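Long-range contacts in similar to hydroxylamine oxidoreductase (Kuenenia stuttgartiensis, PDB 6H5L), which probably works as an oxidoreductase and forms part of an anammox reductase complex whose 60 hemes provide an extended electron transfer pathway: residues A[237-242]-A[468-473]; A[258-263]-A[275-280]. All coordinates share one frame; numbering follows the deposited sequence.

Contact 1. Residues A[237-242]-A[468-473]. With HEC (heme c), chain I.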
# COMPACT_ATOMS: atom_id res chain seq x y z
N ASP A 237 28.59 25.03 -35.59
CA ASP A 237 28.91 26.40 -35.18
C ASP A 237 28.49 26.69 -33.74
O ASP A 237 28.81 27.77 -33.23
CB ASP A 237 28.26 27.42 -36.13
CG ASP A 237 26.75 27.30 -36.18
OD1 ASP A 237 26.24 26.17 -36.11
OD2 ASP A 237 26.09 28.35 -36.28
N HIS A 238 27.79 25.77 -33.09
CA HIS A 238 27.47 25.88 -31.67
C HIS A 238 27.08 24.52 -31.12
O HIS A 238 25.89 24.22 -30.97
CB HIS A 238 26.35 26.91 -31.43
CG HIS A 238 25.31 26.93 -32.50
ND1 HIS A 238 24.42 25.90 -32.71
CD2 HIS A 238 25.01 27.87 -33.43
CE1 HIS A 238 23.62 26.20 -33.72
NE2 HIS A 238 23.96 27.39 -34.17
N PRO A 239 28.05 23.65 -30.80
CA PRO A 239 27.75 22.31 -30.29
C PRO A 239 27.41 22.32 -28.80
O PRO A 239 28.05 21.64 -27.99
CB PRO A 239 29.04 21.54 -30.60
CG PRO A 239 30.09 22.58 -30.42
CD PRO A 239 29.50 23.87 -30.93
N ASP A 240 26.40 23.10 -28.44
CA ASP A 240 26.08 23.28 -27.02
C ASP A 240 25.46 22.02 -26.43
O ASP A 240 25.79 21.63 -25.31
CB ASP A 240 25.14 24.46 -26.85
CG ASP A 240 25.67 25.72 -27.50
OD1 ASP A 240 26.90 25.92 -27.49
OD2 ASP A 240 24.86 26.51 -28.02
N ALA A 241 24.55 21.38 -27.17
CA ALA A 241 23.92 20.16 -26.67
C ALA A 241 24.94 19.04 -26.49
O ALA A 241 24.91 18.32 -25.49
CB ALA A 241 22.81 19.72 -27.63
N GLU A 242 25.84 18.88 -27.46
CA GLU A 242 26.84 17.81 -27.37
C GLU A 242 27.85 18.09 -26.27
O GLU A 242 28.22 17.18 -25.51
CB GLU A 242 27.54 17.63 -28.72
CG GLU A 242 26.62 17.40 -29.90
CD GLU A 242 26.19 18.69 -30.57
OE1 GLU A 242 25.93 19.68 -29.86
OE2 GLU A 242 26.13 18.72 -31.82
N LYS A 468 36.98 26.75 -34.14
CA LYS A 468 37.19 27.62 -32.99
C LYS A 468 35.96 27.63 -32.09
O LYS A 468 36.09 27.61 -30.86
CB LYS A 468 37.52 29.04 -33.45
CG LYS A 468 37.46 30.08 -32.33
CD LYS A 468 38.32 31.30 -32.63
CE LYS A 468 37.83 32.06 -33.85
NZ LYS A 468 36.49 32.66 -33.64
N LEU A 469 34.77 27.63 -32.69
CA LEU A 469 33.54 27.69 -31.89
C LEU A 469 33.26 26.37 -31.18
O LEU A 469 32.73 26.38 -30.06
CB LEU A 469 32.36 28.09 -32.77
CG LEU A 469 32.50 29.39 -33.56
CD1 LEU A 469 31.15 29.86 -34.07
CD2 LEU A 469 33.16 30.47 -32.72
N GLN A 470 33.60 25.24 -31.80
CA GLN A 470 33.37 23.95 -31.16
C GLN A 470 34.32 23.75 -29.99
O GLN A 470 33.90 23.30 -28.91
CB GLN A 470 33.51 22.82 -32.17
CG GLN A 470 32.36 22.76 -33.17
CD GLN A 470 32.55 21.71 -34.24
OE1 GLN A 470 32.62 20.52 -33.96
NE2 GLN A 470 32.64 22.16 -35.49
N GLY A 471 35.61 24.07 -30.17
CA GLY A 471 36.53 24.04 -29.05
C GLY A 471 36.16 25.04 -27.97
O GLY A 471 36.38 24.79 -26.78
N TYR A 472 35.60 26.18 -28.37
CA TYR A 472 35.13 27.17 -27.40
C TYR A 472 34.01 26.59 -26.54
O TYR A 472 34.08 26.64 -25.31
CB TYR A 472 34.66 28.43 -28.14
CG TYR A 472 33.73 29.34 -27.36
CD1 TYR A 472 34.03 29.75 -26.07
CD2 TYR A 472 32.56 29.81 -27.95
CE1 TYR A 472 33.19 30.59 -25.38
CE2 TYR A 472 31.71 30.65 -27.26
CZ TYR A 472 32.03 31.04 -25.97
OH TYR A 472 31.17 31.87 -25.29
N LYS A 473 32.97 26.05 -27.17
CA LYS A 473 31.86 25.50 -26.42
C LYS A 473 32.26 24.26 -25.63
O LYS A 473 31.75 24.03 -24.53
CB LYS A 473 30.70 25.18 -27.36
CG LYS A 473 30.06 26.42 -27.97
CD LYS A 473 29.67 27.42 -26.89
CE LYS A 473 28.94 28.61 -27.47
NZ LYS A 473 27.65 28.22 -28.11
FE HEC I . 26.48 27.28 -21.62
CHA HEC I . 28.55 29.59 -22.94
CHB HEC I . 24.51 27.37 -24.45
CHC HEC I . 24.56 24.70 -20.40
CHD HEC I . 27.97 27.58 -18.51
NA HEC I . 26.57 28.22 -23.41
C1A HEC I . 27.42 29.28 -23.66
C2A HEC I . 26.90 30.00 -24.81
C3A HEC I . 25.79 29.39 -25.22
C4A HEC I . 25.56 28.25 -24.35
CMA HEC I . 24.90 29.80 -26.41
CAA HEC I . 27.52 31.25 -25.43
CBA HEC I . 26.98 32.48 -24.72
CGA HEC I . 27.95 32.89 -23.64
O1A HEC I . 27.57 32.82 -22.44
O2A HEC I . 29.09 33.27 -23.98
NB HEC I . 24.80 26.26 -22.28
C1B HEC I . 24.23 26.39 -23.53
C2B HEC I . 23.28 25.30 -23.70
C3B HEC I . 23.29 24.57 -22.59
C4B HEC I . 24.25 25.16 -21.67
CMB HEC I . 22.40 25.08 -24.94
CAB HEC I . 22.43 23.32 -22.31
CBB HEC I . 22.80 22.15 -23.26
NC HEC I . 26.26 26.36 -19.78
C1C HEC I . 25.47 25.26 -19.53
C2C HEC I . 25.88 24.68 -18.27
C3C HEC I . 26.70 25.56 -17.68
C4C HEC I . 27.04 26.58 -18.66
CMC HEC I . 25.10 23.57 -17.52
CAC HEC I . 27.32 25.44 -16.27
CBC HEC I . 28.33 24.28 -16.23
ND HEC I . 28.02 28.43 -20.83
C1D HEC I . 28.50 28.35 -19.52
C2D HEC I . 29.65 29.22 -19.40
C3D HEC I . 29.83 29.85 -20.79
C4D HEC I . 28.77 29.30 -21.61
CMD HEC I . 30.51 29.47 -18.15
CAD HEC I . 30.91 30.87 -21.22
CBD HEC I . 30.46 32.25 -20.74
CGD HEC I . 31.44 33.30 -21.18
O1D HEC I . 32.50 33.45 -20.52
O2D HEC I . 31.15 33.99 -22.19
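Pro239 and Gln470 have their CA atoms 5.9 Å apart where the residues leading into helix 240-245 run beside helix 455-476, with Asp237 falling next to Leu469 and Asp240 next to Lys473. The proline ring meets the base of the glutamine side chain at about a right angle, CG of Pro239 lying 3.6 Å from CG of Gln470. A methyl of Leu469, CD1, packs against the carbonyl oxygen of Asp237. Pro239 centres an inverse gamma turn and takes the N-cap position of helix 240-245, so the chain changes direction just before Asp240. That aspartate forms a buried salt bridge, Asp240 OD1 to Lys473 NZ, at 2.5 Å. The lysine chain is bent twice, at chi2 and again at chi4 (63°), and the second bend turns NZ to Asp240 OD1. Lys473 NZ also hydrogen-bonds a carboxylate oxygen of a second heme, so its charge probably offsets both groups. The other carboxylate oxygen of the aspartate, Asp240 OD2, is hydrogen-bonded to ND1 of His233, the histidine of a CxxCH heme-binding motif. Asp240 also touches heme c of chain I through its CB, 3.4 Å from the methyl CMB, while Tyr472 OH hydrogen-bonds Arg303 O beside a propionate of that heme.

Contact 2. Residues A[258-263]-A[275-280]. With HEC (heme c), chain J.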
# COMPACT_ATOMS: atom_id res chain seq x y z
N GLU A 258 15.84 11.14 -12.71
CA GLU A 258 14.64 10.77 -11.96
C GLU A 258 14.57 11.48 -10.62
O GLU A 258 13.47 11.75 -10.12
CB GLU A 258 14.59 9.26 -11.75
CG GLU A 258 14.30 8.47 -13.02
CD GLU A 258 15.48 7.64 -13.48
OE1 GLU A 258 15.38 6.39 -13.45
OE2 GLU A 258 16.51 8.23 -13.86
N HIS A 259 15.72 11.82 -10.03
CA HIS A 259 15.76 12.48 -8.73
C HIS A 259 15.97 13.98 -8.84
O HIS A 259 16.17 14.65 -7.82
CB HIS A 259 16.85 11.84 -7.86
CG HIS A 259 16.58 10.41 -7.53
ND1 HIS A 259 16.87 9.38 -8.39
CD2 HIS A 259 16.04 9.84 -6.43
CE1 HIS A 259 16.52 8.23 -7.84
NE2 HIS A 259 16.01 8.48 -6.64
N TYR A 260 15.93 14.53 -10.06
CA TYR A 260 15.89 15.98 -10.24
C TYR A 260 14.45 16.45 -10.10
O TYR A 260 13.53 15.86 -10.68
CB TYR A 260 16.43 16.36 -11.62
CG TYR A 260 17.94 16.44 -11.72
CD1 TYR A 260 18.74 15.36 -11.36
CD2 TYR A 260 18.56 17.59 -12.19
CE1 TYR A 260 20.12 15.43 -11.46
CE2 TYR A 260 19.94 17.67 -12.30
CZ TYR A 260 20.71 16.59 -11.93
OH TYR A 260 22.08 16.66 -12.03
N ASP A 261 14.24 17.53 -9.35
CA ASP A 261 12.91 18.08 -9.13
C ASP A 261 12.74 19.28 -10.05
O ASP A 261 13.09 20.41 -9.71
CB ASP A 261 12.70 18.45 -7.66
CG ASP A 261 11.25 18.77 -7.33
OD1 ASP A 261 10.43 18.88 -8.27
OD2 ASP A 261 10.93 18.91 -6.13
N PHE A 262 12.21 19.03 -11.25
CA PHE A 262 11.97 20.08 -12.22
C PHE A 262 10.66 20.83 -11.98
O PHE A 262 10.36 21.77 -12.73
CB PHE A 262 11.99 19.51 -13.64
CG PHE A 262 13.36 19.11 -14.11
CD1 PHE A 262 14.33 20.07 -14.37
CD2 PHE A 262 13.68 17.77 -14.30
CE1 PHE A 262 15.59 19.71 -14.80
CE2 PHE A 262 14.94 17.40 -14.73
CZ PHE A 262 15.89 18.37 -14.98
N THR A 263 9.89 20.45 -10.97
CA THR A 263 8.69 21.19 -10.62
C THR A 263 9.00 22.48 -9.87
O THR A 263 8.14 23.36 -9.79
CB THR A 263 7.74 20.33 -9.78
OG1 THR A 263 8.34 20.06 -8.51
CG2 THR A 263 7.44 19.02 -10.48
N TYR A 275 19.22 19.53 -7.81
CA TYR A 275 20.10 19.20 -8.93
C TYR A 275 21.45 18.80 -8.36
O TYR A 275 22.02 19.53 -7.55
CB TYR A 275 20.31 20.39 -9.88
CG TYR A 275 19.08 21.00 -10.55
CD1 TYR A 275 17.81 20.48 -10.36
CD2 TYR A 275 19.22 22.10 -11.39
CE1 TYR A 275 16.71 21.05 -10.98
CE2 TYR A 275 18.14 22.67 -12.01
CZ TYR A 275 16.88 22.15 -11.81
OH TYR A 275 15.80 22.72 -12.43
N ARG A 276 21.98 17.65 -8.79
CA ARG A 276 23.36 17.36 -8.43
C ARG A 276 24.33 18.12 -9.33
O ARG A 276 25.33 18.65 -8.85
CB ARG A 276 23.65 15.86 -8.50
CG ARG A 276 25.04 15.53 -7.96
CD ARG A 276 25.50 14.11 -8.27
NE ARG A 276 26.94 13.98 -8.03
CZ ARG A 276 27.66 12.90 -8.31
NH1 ARG A 276 27.08 11.83 -8.84
NH2 ARG A 276 28.96 12.88 -8.05
N THR A 277 24.04 18.17 -10.62
CA THR A 277 24.78 18.96 -11.59
C THR A 277 23.84 19.96 -12.26
O THR A 277 22.63 19.72 -12.35
CB THR A 277 25.43 18.06 -12.66
OG1 THR A 277 24.43 17.25 -13.28
CG2 THR A 277 26.49 17.18 -12.03
N PRO A 278 24.36 21.09 -12.73
CA PRO A 278 23.48 22.14 -13.25
C PRO A 278 22.97 21.82 -14.65
O PRO A 278 23.50 20.97 -15.37
CB PRO A 278 24.38 23.38 -13.27
CG PRO A 278 25.74 22.83 -13.51
CD PRO A 278 25.78 21.50 -12.79
N THR A 279 21.90 22.52 -15.02
CA THR A 279 21.31 22.46 -16.34
C THR A 279 21.67 23.72 -17.12
O THR A 279 22.25 24.67 -16.58
CB THR A 279 19.79 22.31 -16.26
OG1 THR A 279 19.23 23.49 -15.66
CG2 THR A 279 19.42 21.11 -15.41
N CYS A 280 21.32 23.72 -18.41
CA CYS A 280 21.47 24.93 -19.21
C CYS A 280 20.73 26.09 -18.57
O CYS A 280 21.24 27.22 -18.50
CB CYS A 280 20.97 24.71 -20.63
SG CYS A 280 21.05 23.01 -21.21
FE HEC J . 30.78 21.47 -12.01
CHA HEC J . 32.25 18.45 -12.63
CHB HEC J . 33.25 23.03 -13.89
CHC HEC J . 29.20 24.51 -11.66
CHD HEC J . 28.48 20.04 -9.91
NA HEC J . 32.42 20.85 -13.09
C1A HEC J . 32.89 19.55 -13.15
C2A HEC J . 34.15 19.56 -13.86
C3A HEC J . 34.43 20.82 -14.20
C4A HEC J . 33.34 21.66 -13.73
CMA HEC J . 35.68 21.30 -14.97
CAA HEC J . 35.04 18.34 -14.17
CBA HEC J . 35.66 17.83 -12.87
CGA HEC J . 36.73 16.81 -13.16
O1A HEC J . 37.30 16.26 -12.18
O2A HEC J . 37.01 16.55 -14.36
NB HEC J . 31.18 23.42 -12.63
C1B HEC J . 32.21 23.82 -13.45
C2B HEC J . 32.02 25.22 -13.78
C3B HEC J . 30.90 25.63 -13.16
C4B HEC J . 30.35 24.50 -12.43
CMB HEC J . 32.97 26.04 -14.67
CAB HEC J . 30.27 27.04 -13.20
CBB HEC J . 29.77 27.40 -14.61
NC HEC J . 29.16 22.15 -10.97
C1C HEC J . 28.66 23.44 -10.99
C2C HEC J . 27.41 23.45 -10.26
C3C HEC J . 27.26 22.24 -9.69
C4C HEC J . 28.32 21.38 -10.19
CMC HEC J . 26.61 24.72 -9.94
CAC HEC J . 26.10 21.80 -8.76
CBC HEC J . 24.71 21.87 -9.43
ND HEC J . 30.40 19.53 -11.40
C1D HEC J . 29.44 19.19 -10.44
C2D HEC J . 29.60 17.79 -10.11
C3D HEC J . 30.78 17.30 -10.96
C4D HEC J . 31.21 18.45 -11.73
CMD HEC J . 28.77 16.96 -9.10
CAD HEC J . 31.40 15.89 -11.02
CBD HEC J . 32.77 15.91 -10.33
CGD HEC J . 33.71 14.97 -11.04
O1D HEC J . 33.83 15.08 -12.29
O2D HEC J . 34.35 14.13 -10.36
O HOH W 1 13.57 22.73 -11.21
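Tyr260 drives its phenol into the backbone at Arg276 and Thr277, where the hydroxyl becomes a buried acceptor: Thr277 N donates to Tyr260 OH at 2.8 Å and 163°. Thr277 OG1 is 2.7 Å from Tyr260 OH, but is also hydrogen-bonded to His249 O. One face of the Tyr260 ring receives Tyr275 CA in a CH-pi contact, 4.0 Å from the centroid, and Tyr253 adds an edge-to-face pair. A phenylalanine in place of Tyr260 would probably keep the ring packing but leave the Thr277 N-H without its acceptor. The Tyr275 ring is nearly parallel to that of Tyr260, planes at 20°, but displaced, so little of one ring lies over the other; Tyr275 OH lies 3.6 Å from Phe262 CD1, making a three-ring aromatic cluster. A water links the two segments, donating to Asp261 O and accepting from Tyr275 OH. The cluster sits in the loop leading to a CxxCH motif that begins at Cys280, whose sulphur is bonded to a heme. Pro278 lies against another heme, chain J, its CD 3.5 Å from C3C. Arg276 passes that heme's methyl CMD and forms salt bridges with Glu256 and with Glu222 and Asp94 of a third subunit.

Both segments of contact 2 fall in sequence between the two of contact 1: 237-242 comes first, then 258-263 and 275-280, and 468-473 much later. Helix 248-256 lies in the chain between the first two of these segments. The centres stand about 23 Å apart and the nearest atoms of the segments about 6 Å, without touching. What joins them is heme c of chain I, which lies against Asp240 and Lys473 in contact 1 and is covalently bonded to Cys280 at the end of contact 2. Contact 1 brings helix 455-476 to this heme; contact 2 lies just before its attachment point and also touches the chain J heme, so both sit along neighbouring hemes, probably for electron transfer.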